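Local atomic coordinates of tyrocidine synthase 2 (Brevibacillus parabrevis, PDB entry 6TA8), a protein that is a large modular synthase, represented here by a domain of the condensation family with a two-lobed fold built of sheets flanked by helices. Residues H271-E276 with D338-I343; W43-N48 with M88-E93; P237-T242 with E445-S450. One frame throughout, in Å; residues are numbered along the deposited sequence.

Interaction 1: H271-E276 with D338-I343; sequences HAYHTE and DLPYQI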
# COMPACT_ATOMS: atom_id res chain seq x y z
N HIS A 271 -7.77 13.84 -21.01
CA HIS A 271 -8.98 14.61 -21.28
C HIS A 271 -9.62 14.30 -22.63
O HIS A 271 -10.56 15.01 -23.02
CB HIS A 271 -8.66 16.11 -21.18
CG HIS A 271 -8.15 16.53 -19.84
ND1 HIS A 271 -7.73 17.81 -19.57
CD2 HIS A 271 -8.00 15.83 -18.69
CE1 HIS A 271 -7.34 17.89 -18.31
NE2 HIS A 271 -7.49 16.70 -17.75
N ALA A 272 -9.16 13.27 -23.34
CA ALA A 272 -9.89 12.82 -24.53
C ALA A 272 -11.07 11.94 -24.14
O ALA A 272 -12.13 12.02 -24.77
CB ALA A 272 -8.94 12.08 -25.47
N TYR A 273 -10.89 11.10 -23.13
CA TYR A 273 -11.99 10.38 -22.49
C TYR A 273 -12.30 10.94 -21.11
O TYR A 273 -13.25 10.47 -20.47
CB TYR A 273 -11.66 8.89 -22.38
CG TYR A 273 -11.63 8.15 -23.70
CD1 TYR A 273 -10.47 8.12 -24.47
CD2 TYR A 273 -12.75 7.48 -24.17
CE1 TYR A 273 -10.44 7.45 -25.68
CE2 TYR A 273 -12.72 6.81 -25.38
CZ TYR A 273 -11.56 6.79 -26.13
OH TYR A 273 -11.53 6.12 -27.33
N HIS A 274 -11.54 11.93 -20.65
CA HIS A 274 -11.62 12.48 -19.30
C HIS A 274 -11.68 11.36 -18.26
O HIS A 274 -12.63 11.23 -17.48
CB HIS A 274 -12.78 13.45 -19.16
CG HIS A 274 -12.36 14.89 -19.13
ND1 HIS A 274 -11.75 15.46 -18.03
CD2 HIS A 274 -12.43 15.86 -20.07
CE1 HIS A 274 -11.48 16.73 -18.30
NE2 HIS A 274 -11.88 17.00 -19.53
N THR A 275 -10.63 10.55 -18.27
CA THR A 275 -10.47 9.44 -17.35
C THR A 275 -9.54 9.84 -16.21
O THR A 275 -9.10 10.99 -16.10
CB THR A 275 -9.93 8.21 -18.08
OG1 THR A 275 -8.74 8.56 -18.79
CG2 THR A 275 -10.96 7.67 -19.06
N GLU A 276 -9.24 8.87 -15.36
CA GLU A 276 -8.19 9.00 -14.35
C GLU A 276 -7.18 7.89 -14.57
O GLU A 276 -7.30 7.08 -15.50
CB GLU A 276 -8.79 8.97 -12.94
CG GLU A 276 -9.96 9.92 -12.73
CD GLU A 276 -9.54 11.38 -12.59
OE1 GLU A 276 -8.35 11.69 -12.81
OE2 GLU A 276 -10.40 12.22 -12.27
N ASP A 338 -12.96 -3.17 -29.86
CA ASP A 338 -13.32 -1.76 -29.76
C ASP A 338 -12.69 -1.19 -28.50
O ASP A 338 -13.25 -1.27 -27.40
CB ASP A 338 -14.84 -1.60 -29.76
CG ASP A 338 -15.28 -0.21 -30.18
OD1 ASP A 338 -14.45 0.72 -30.15
OD2 ASP A 338 -16.47 -0.05 -30.53
N LEU A 339 -11.50 -0.60 -28.65
CA LEU A 339 -10.80 0.01 -27.53
C LEU A 339 -11.54 1.24 -27.01
O LEU A 339 -11.59 1.44 -25.79
CB LEU A 339 -9.36 0.38 -27.93
CG LEU A 339 -8.32 0.11 -26.84
CD1 LEU A 339 -8.26 -1.37 -26.53
CD2 LEU A 339 -6.95 0.63 -27.26
N PRO A 340 -12.10 2.11 -27.87
CA PRO A 340 -12.99 3.16 -27.35
C PRO A 340 -14.12 2.60 -26.50
O PRO A 340 -14.38 3.11 -25.40
CB PRO A 340 -13.50 3.84 -28.62
CG PRO A 340 -12.40 3.68 -29.59
CD PRO A 340 -11.80 2.33 -29.30
N TYR A 341 -14.81 1.56 -26.97
CA TYR A 341 -15.85 0.93 -26.17
C TYR A 341 -15.28 0.23 -24.95
O TYR A 341 -15.97 0.11 -23.93
CB TYR A 341 -16.65 -0.05 -27.04
CG TYR A 341 -17.55 -0.99 -26.27
CD1 TYR A 341 -18.76 -0.55 -25.74
CD2 TYR A 341 -17.20 -2.32 -26.09
CE1 TYR A 341 -19.59 -1.41 -25.04
CE2 TYR A 341 -18.02 -3.19 -25.39
CZ TYR A 341 -19.21 -2.73 -24.87
OH TYR A 341 -20.03 -3.59 -24.18
N GLN A 342 -14.02 -0.22 -25.02
CA GLN A 342 -13.41 -0.91 -23.89
C GLN A 342 -13.08 0.07 -22.77
O GLN A 342 -13.34 -0.22 -21.59
CB GLN A 342 -12.15 -1.65 -24.34
CG GLN A 342 -11.60 -2.62 -23.31
CD GLN A 342 -12.43 -3.88 -23.21
OE1 GLN A 342 -13.00 -4.34 -24.19
NE2 GLN A 342 -12.48 -4.46 -22.01
N ILE A 343 -12.49 1.22 -23.10
CA ILE A 343 -12.15 2.20 -22.08
C ILE A 343 -13.41 2.77 -21.44
O ILE A 343 -13.48 2.91 -20.21
CB ILE A 343 -11.27 3.31 -22.68
CG1 ILE A 343 -10.00 2.71 -23.30
CG2 ILE A 343 -10.90 4.34 -21.62
CD1 ILE A 343 -9.17 3.70 -24.07

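Interaction 2: W43-N48 with M88-E93; sequences WFFANN and MVYKQE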
# COMPACT_ATOMS: atom_id res chain seq x y z
N TRP A 43 -8.26 -7.92 8.69
CA TRP A 43 -7.86 -8.82 7.61
C TRP A 43 -6.43 -9.32 7.80
O TRP A 43 -6.11 -10.44 7.40
CB TRP A 43 -8.01 -8.10 6.26
CG TRP A 43 -7.32 -8.79 5.12
CD1 TRP A 43 -7.85 -9.76 4.31
CD2 TRP A 43 -5.99 -8.55 4.64
NE1 TRP A 43 -6.93 -10.14 3.37
CE2 TRP A 43 -5.78 -9.42 3.55
CE3 TRP A 43 -4.96 -7.70 5.04
CZ2 TRP A 43 -4.57 -9.45 2.85
CZ3 TRP A 43 -3.77 -7.73 4.34
CH2 TRP A 43 -3.58 -8.60 3.26
N PHE A 44 -5.56 -8.50 8.40
CA PHE A 44 -4.18 -8.91 8.62
C PHE A 44 -4.09 -10.03 9.65
O PHE A 44 -3.33 -10.99 9.47
CB PHE A 44 -3.34 -7.71 9.04
CG PHE A 44 -1.95 -8.07 9.50
CD1 PHE A 44 -0.94 -8.31 8.57
CD2 PHE A 44 -1.64 -8.16 10.85
CE1 PHE A 44 0.34 -8.64 8.99
CE2 PHE A 44 -0.37 -8.49 11.27
CZ PHE A 44 0.62 -8.73 10.34
N PHE A 45 -4.86 -9.92 10.73
CA PHE A 45 -4.81 -10.94 11.78
C PHE A 45 -5.57 -12.20 11.40
O PHE A 45 -5.17 -13.30 11.80
CB PHE A 45 -5.37 -10.37 13.09
CG PHE A 45 -4.48 -9.35 13.73
CD1 PHE A 45 -3.29 -9.74 14.33
CD2 PHE A 45 -4.82 -8.01 13.74
CE1 PHE A 45 -2.46 -8.81 14.92
CE2 PHE A 45 -4.00 -7.07 14.33
CZ PHE A 45 -2.82 -7.47 14.92
N ALA A 46 -6.65 -12.07 10.62
CA ALA A 46 -7.40 -13.24 10.19
C ALA A 46 -6.58 -14.13 9.26
O ALA A 46 -6.89 -15.32 9.13
CB ALA A 46 -8.70 -12.82 9.50
N ASN A 47 -5.56 -13.58 8.60
CA ASN A 47 -4.71 -14.39 7.75
C ASN A 47 -3.81 -15.31 8.56
O ASN A 47 -3.40 -16.37 8.06
CB ASN A 47 -3.86 -13.49 6.85
CG ASN A 47 -4.54 -13.18 5.53
OD1 ASN A 47 -4.67 -14.05 4.67
ND2 ASN A 47 -4.97 -11.94 5.37
N ASN A 48 -3.51 -14.94 9.81
CA ASN A 48 -2.64 -15.72 10.69
C ASN A 48 -1.28 -15.97 10.05
O ASN A 48 -0.87 -17.10 9.81
CB ASN A 48 -3.32 -17.04 11.10
CG ASN A 48 -3.86 -17.00 12.52
OD1 ASN A 48 -3.10 -16.98 13.48
ND2 ASN A 48 -5.18 -16.99 12.64
N MET A 88 1.81 2.68 18.53
CA MET A 88 0.85 1.61 18.74
C MET A 88 1.54 0.31 19.11
O MET A 88 2.66 0.02 18.66
CB MET A 88 0.01 1.40 17.48
CG MET A 88 -1.33 0.73 17.72
SD MET A 88 -2.63 1.90 18.15
CE MET A 88 -2.44 3.10 16.84
N VAL A 89 0.86 -0.48 19.94
CA VAL A 89 1.28 -1.84 20.28
C VAL A 89 0.06 -2.74 20.22
O VAL A 89 -1.08 -2.28 20.34
CB VAL A 89 1.95 -1.92 21.67
CG1 VAL A 89 3.31 -1.25 21.66
CG2 VAL A 89 1.05 -1.30 22.73
N TYR A 90 0.30 -4.03 20.03
CA TYR A 90 -0.76 -5.01 19.84
C TYR A 90 -0.58 -6.15 20.83
O TYR A 90 0.46 -6.80 20.84
CB TYR A 90 -0.76 -5.54 18.40
CG TYR A 90 -1.08 -4.49 17.36
CD1 TYR A 90 -0.12 -3.58 16.94
CD2 TYR A 90 -2.35 -4.41 16.80
CE1 TYR A 90 -0.41 -2.62 15.99
CE2 TYR A 90 -2.65 -3.45 15.85
CZ TYR A 90 -1.68 -2.56 15.45
OH TYR A 90 -1.98 -1.60 14.51
N LYS A 91 -1.60 -6.40 21.64
CA LYS A 91 -1.55 -7.44 22.65
C LYS A 91 -2.53 -8.56 22.33
O LYS A 91 -3.62 -8.31 21.80
CB LYS A 91 -1.85 -6.87 24.04
CG LYS A 91 -0.74 -5.97 24.56
CD LYS A 91 -1.15 -5.25 25.84
CE LYS A 91 0.05 -5.07 26.76
NZ LYS A 91 1.30 -4.81 26.00
N GLN A 92 -2.14 -9.79 22.65
CA GLN A 92 -2.97 -10.96 22.36
C GLN A 92 -3.55 -11.55 23.64
O GLN A 92 -3.22 -12.68 24.02
CB GLN A 92 -2.15 -12.01 21.60
CG GLN A 92 -2.98 -13.02 20.83
CD GLN A 92 -2.25 -13.56 19.62
OE1 GLN A 92 -2.61 -13.27 18.48
NE2 GLN A 92 -1.20 -14.34 19.87
N GLU A 93 -4.42 -10.80 24.32
CA GLU A 93 -5.00 -11.24 25.58
C GLU A 93 -6.24 -12.08 25.32
O GLU A 93 -7.11 -11.70 24.53
CB GLU A 93 -5.35 -10.04 26.46
CG GLU A 93 -4.25 -8.99 26.54
CD GLU A 93 -3.86 -8.65 27.96
OE1 GLU A 93 -3.56 -9.58 28.74
OE2 GLU A 93 -3.85 -7.45 28.31

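Interaction 3: P237-T242 with E445-S450; sequences PTDFVT and EKTIAS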
# COMPACT_ATOMS: atom_id res chain seq x y z
N PRO A 237 -4.89 -19.73 -14.80
CA PRO A 237 -3.99 -20.88 -14.97
C PRO A 237 -2.62 -20.62 -14.36
O PRO A 237 -2.07 -19.52 -14.46
CB PRO A 237 -3.90 -21.04 -16.49
CG PRO A 237 -4.30 -19.71 -17.06
CD PRO A 237 -5.33 -19.18 -16.10
N THR A 238 -2.06 -21.65 -13.73
CA THR A 238 -0.70 -21.61 -13.22
C THR A 238 0.15 -22.66 -13.92
O THR A 238 -0.35 -23.68 -14.39
CB THR A 238 -0.64 -21.83 -11.70
OG1 THR A 238 -1.07 -23.16 -11.38
CG2 THR A 238 -1.53 -20.83 -10.98
N ASP A 239 1.46 -22.40 -13.98
CA ASP A 239 2.37 -23.39 -14.57
C ASP A 239 2.43 -24.64 -13.71
O ASP A 239 2.49 -25.76 -14.24
CB ASP A 239 3.76 -22.79 -14.75
CG ASP A 239 3.81 -21.74 -15.85
OD1 ASP A 239 3.07 -21.88 -16.84
OD2 ASP A 239 4.59 -20.77 -15.71
N PHE A 240 2.41 -24.48 -12.39
CA PHE A 240 2.46 -25.61 -11.47
C PHE A 240 1.44 -25.40 -10.36
O PHE A 240 0.93 -24.30 -10.14
CB PHE A 240 3.86 -25.78 -10.86
CG PHE A 240 4.97 -25.36 -11.77
CD1 PHE A 240 5.31 -26.13 -12.87
CD2 PHE A 240 5.69 -24.21 -11.52
CE1 PHE A 240 6.33 -25.75 -13.71
CE2 PHE A 240 6.72 -23.82 -12.36
CZ PHE A 240 7.04 -24.59 -13.45
N VAL A 241 1.15 -26.49 -9.65
CA VAL A 241 0.29 -26.48 -8.47
C VAL A 241 1.16 -26.75 -7.25
O VAL A 241 2.02 -27.64 -7.27
CB VAL A 241 -0.84 -27.53 -8.59
CG1 VAL A 241 -1.37 -27.91 -7.21
CG2 VAL A 241 -1.96 -27.00 -9.47
N THR A 242 0.95 -25.97 -6.20
CA THR A 242 1.74 -26.13 -4.99
C THR A 242 0.90 -25.73 -3.78
O THR A 242 -0.06 -24.97 -3.88
CB THR A 242 3.03 -25.29 -5.03
OG1 THR A 242 3.84 -25.59 -3.88
CG2 THR A 242 2.70 -23.81 -5.03
N GLU A 445 9.47 -17.64 -14.94
CA GLU A 445 9.63 -16.23 -15.29
C GLU A 445 9.22 -15.93 -16.73
O GLU A 445 8.91 -14.78 -17.05
CB GLU A 445 11.08 -15.79 -15.06
CG GLU A 445 11.24 -14.29 -14.86
CD GLU A 445 12.67 -13.82 -15.05
OE1 GLU A 445 13.12 -13.75 -16.22
OE2 GLU A 445 13.34 -13.52 -14.04
N LYS A 446 9.21 -16.95 -17.59
CA LYS A 446 8.81 -16.75 -18.98
C LYS A 446 7.30 -16.59 -19.10
O LYS A 446 6.83 -15.80 -19.93
CB LYS A 446 9.29 -17.93 -19.83
CG LYS A 446 10.75 -17.84 -20.30
CD LYS A 446 11.74 -17.88 -19.14
CE LYS A 446 11.55 -19.12 -18.28
NZ LYS A 446 12.05 -18.91 -16.89
N THR A 447 6.54 -17.32 -18.29
CA THR A 447 5.09 -17.16 -18.29
C THR A 447 4.69 -15.79 -17.74
O THR A 447 3.73 -15.18 -18.23
CB THR A 447 4.44 -18.27 -17.46
OG1 THR A 447 4.88 -19.55 -17.95
CG2 THR A 447 2.92 -18.20 -17.56
N ILE A 448 5.41 -15.30 -16.73
CA ILE A 448 5.11 -13.98 -16.19
C ILE A 448 5.55 -12.90 -17.16
O ILE A 448 4.88 -11.87 -17.31
CB ILE A 448 5.78 -13.82 -14.81
CG1 ILE A 448 5.25 -14.88 -13.84
CG2 ILE A 448 5.52 -12.42 -14.26
CD1 ILE A 448 3.75 -14.86 -13.67
N ALA A 449 6.68 -13.10 -17.84
CA ALA A 449 7.16 -12.11 -18.80
C ALA A 449 6.19 -11.95 -19.97
O ALA A 449 6.11 -10.88 -20.57
CB ALA A 449 8.55 -12.50 -19.32
N SER A 450 5.45 -13.01 -20.31
CA SER A 450 4.46 -12.91 -21.37
C SER A 450 3.31 -12.00 -20.96
O SER A 450 2.84 -11.19 -21.76
CB SER A 450 3.95 -14.30 -21.75
OG SER A 450 2.92 -14.23 -22.72

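Interaction 1: H271-E276 with D338-I343
Y273 reaches across to P340 and I343 at the start of helix 339-351, and its phenol carries most of the contact. The close-packed part is at the phenol end: OH of Y273 lies 3.3 Å from CB of P340 and about as near to CA of the same residue. Tyrosine and proline meet at a slant. Farther back the fit is easier. CD1 of I343 stands over one face of the ring, toward its rim, 4.3 Å from CE1 of Y273. A methyl-to-methyl touch follows, CG2 of T275 being 4.2 Å from CG2 of I343. The tyrosine is set by a first torsion that puts CG opposite the carbonyl carbon (chi1 -69°) and sends the ring toward the helix. After it, H274 takes positive phi and ends the short helix 270-273; beyond it T275 points toward I343 and also touches L280 of helix 277-293. Solvent lies on the far sides, where A272 and H274 are exposed on one segment and Y341 on the other. OD1 of D338, the exposed N-cap, accepts a weak capping bond from N of Y341. Across the segments there are thus only van der Waals contacts, the phenol oxygen lying against the carbons of P340, while its hydrogen bond goes to H465 and ties this largely apolar patch to the end of helix 445-466.

Interaction 2: W43-N48 with M88-E93
F45 and Y90 carry nearly all of this contact, one ring from helix 39-46 and the other from strand 88-91. CZ of F45 comes to 3.6 Å from CD2 of Y90, and CE2 of F45 follows at 4.0 Å from that same CD2. Relative to the F45 ring, CD2 of Y90 arrives at the edge, close to its plane. The planes are inclined at 47° with centroids 5.8 Å apart, an oblique pairing. Both rings reach the meeting point from like torsions, each CG opposite its carbonyl carbon (chi1 -71° for F45, -65° for Y90).

The next shell fixes these rings. CD2 of F44 sits over the centre of one F45 face, and F44 in turn meets the rings of W55 and F49; I97 also touches F45. On the strand side, Y90 is held by a backbone bond to L139 and packs on Q99 of strand 98-101, while V89 and K91 pair with that strand in an antiparallel sheet. Farther out, the helix end is tied by N47, whose ND2 lies 2.8 Å from O of W43 through a bent bond and hovers over one face of the indole.

Dispersion between ring carbons thus holds the buried pair together, and the phenol oxygen of Y90 has a weak hydrogen bond to the carbonyl of L165, a residue within the HHxxxDG signature of the condensation family.

Interaction 3: P237-T242 with E445-S450
The carboxylate of D239 meets T447 through one oxygen, OD2, which takes the hydroxyl on its syn lone pair, the side facing the other oxygen. OG1 of T447 donates this bond to OD2 of D239 over only 2.6 Å, and because of the syn approach it also lies 3.2 Å from OD1 of D239. The other flat group, the F240 ring, has CB of D239 over the centre of one face, so the aspartate's own methylene separates its charge from the aromatic surface.

T447 presents OG1 by holding it opposite its carbonyl carbon (chi1 -54°), with CB of T447 3.1 Å from OD2 of D239 and CG2 farther off. That carboxylate oxygen also accepts from the backbone N of E444, so two donors grip it at the beginning of helix 445-466, where the helix end would probably favour the negative charge further.

In the two-lobed condensation fold, this helix follows strand 431-439 and lies against the six-stranded sheet of the C-terminal lobe: I448 and A449 touch L253 of edge strand 250-256, and the carbonyl of T447 receives NE1 of W292 from helix 277-293. The loop 237-242 precedes that edge strand in the chain and is steadied locally. OG1 of T238 donates to O of F240 at 2.6 Å, from 51° above the carbonyl plane rather than along a lone pair. A backbone bond of F240 with Q442, and a hydrogen bond between O of P237 and the hydroxyl of Y443, bind the loop to the residues just ahead of the helix.

Overall arrangement
Burial and chemistry change together across the three contacts. Interaction 2 is buried and purely aromatic where its segments meet; interaction 1 is partly buried, a tyrosine packed on proline and isoleucine with a methyl touch beside it; interaction 3, at the surface, rests on a charged hydrogen bond. Interactions 1 and 3 share a framework: helix 445-466 supplies its first turns to interaction 3 and its last residues to the surroundings of interaction 1, and helix 277-293 adjoins both, although their centres are about 31 Å apart. Interaction 2 belongs to other elements, joining helix 39-46 to a small antiparallel sheet on the opposite side of the chain's centre from interaction 1, with about 42 Å between their centres.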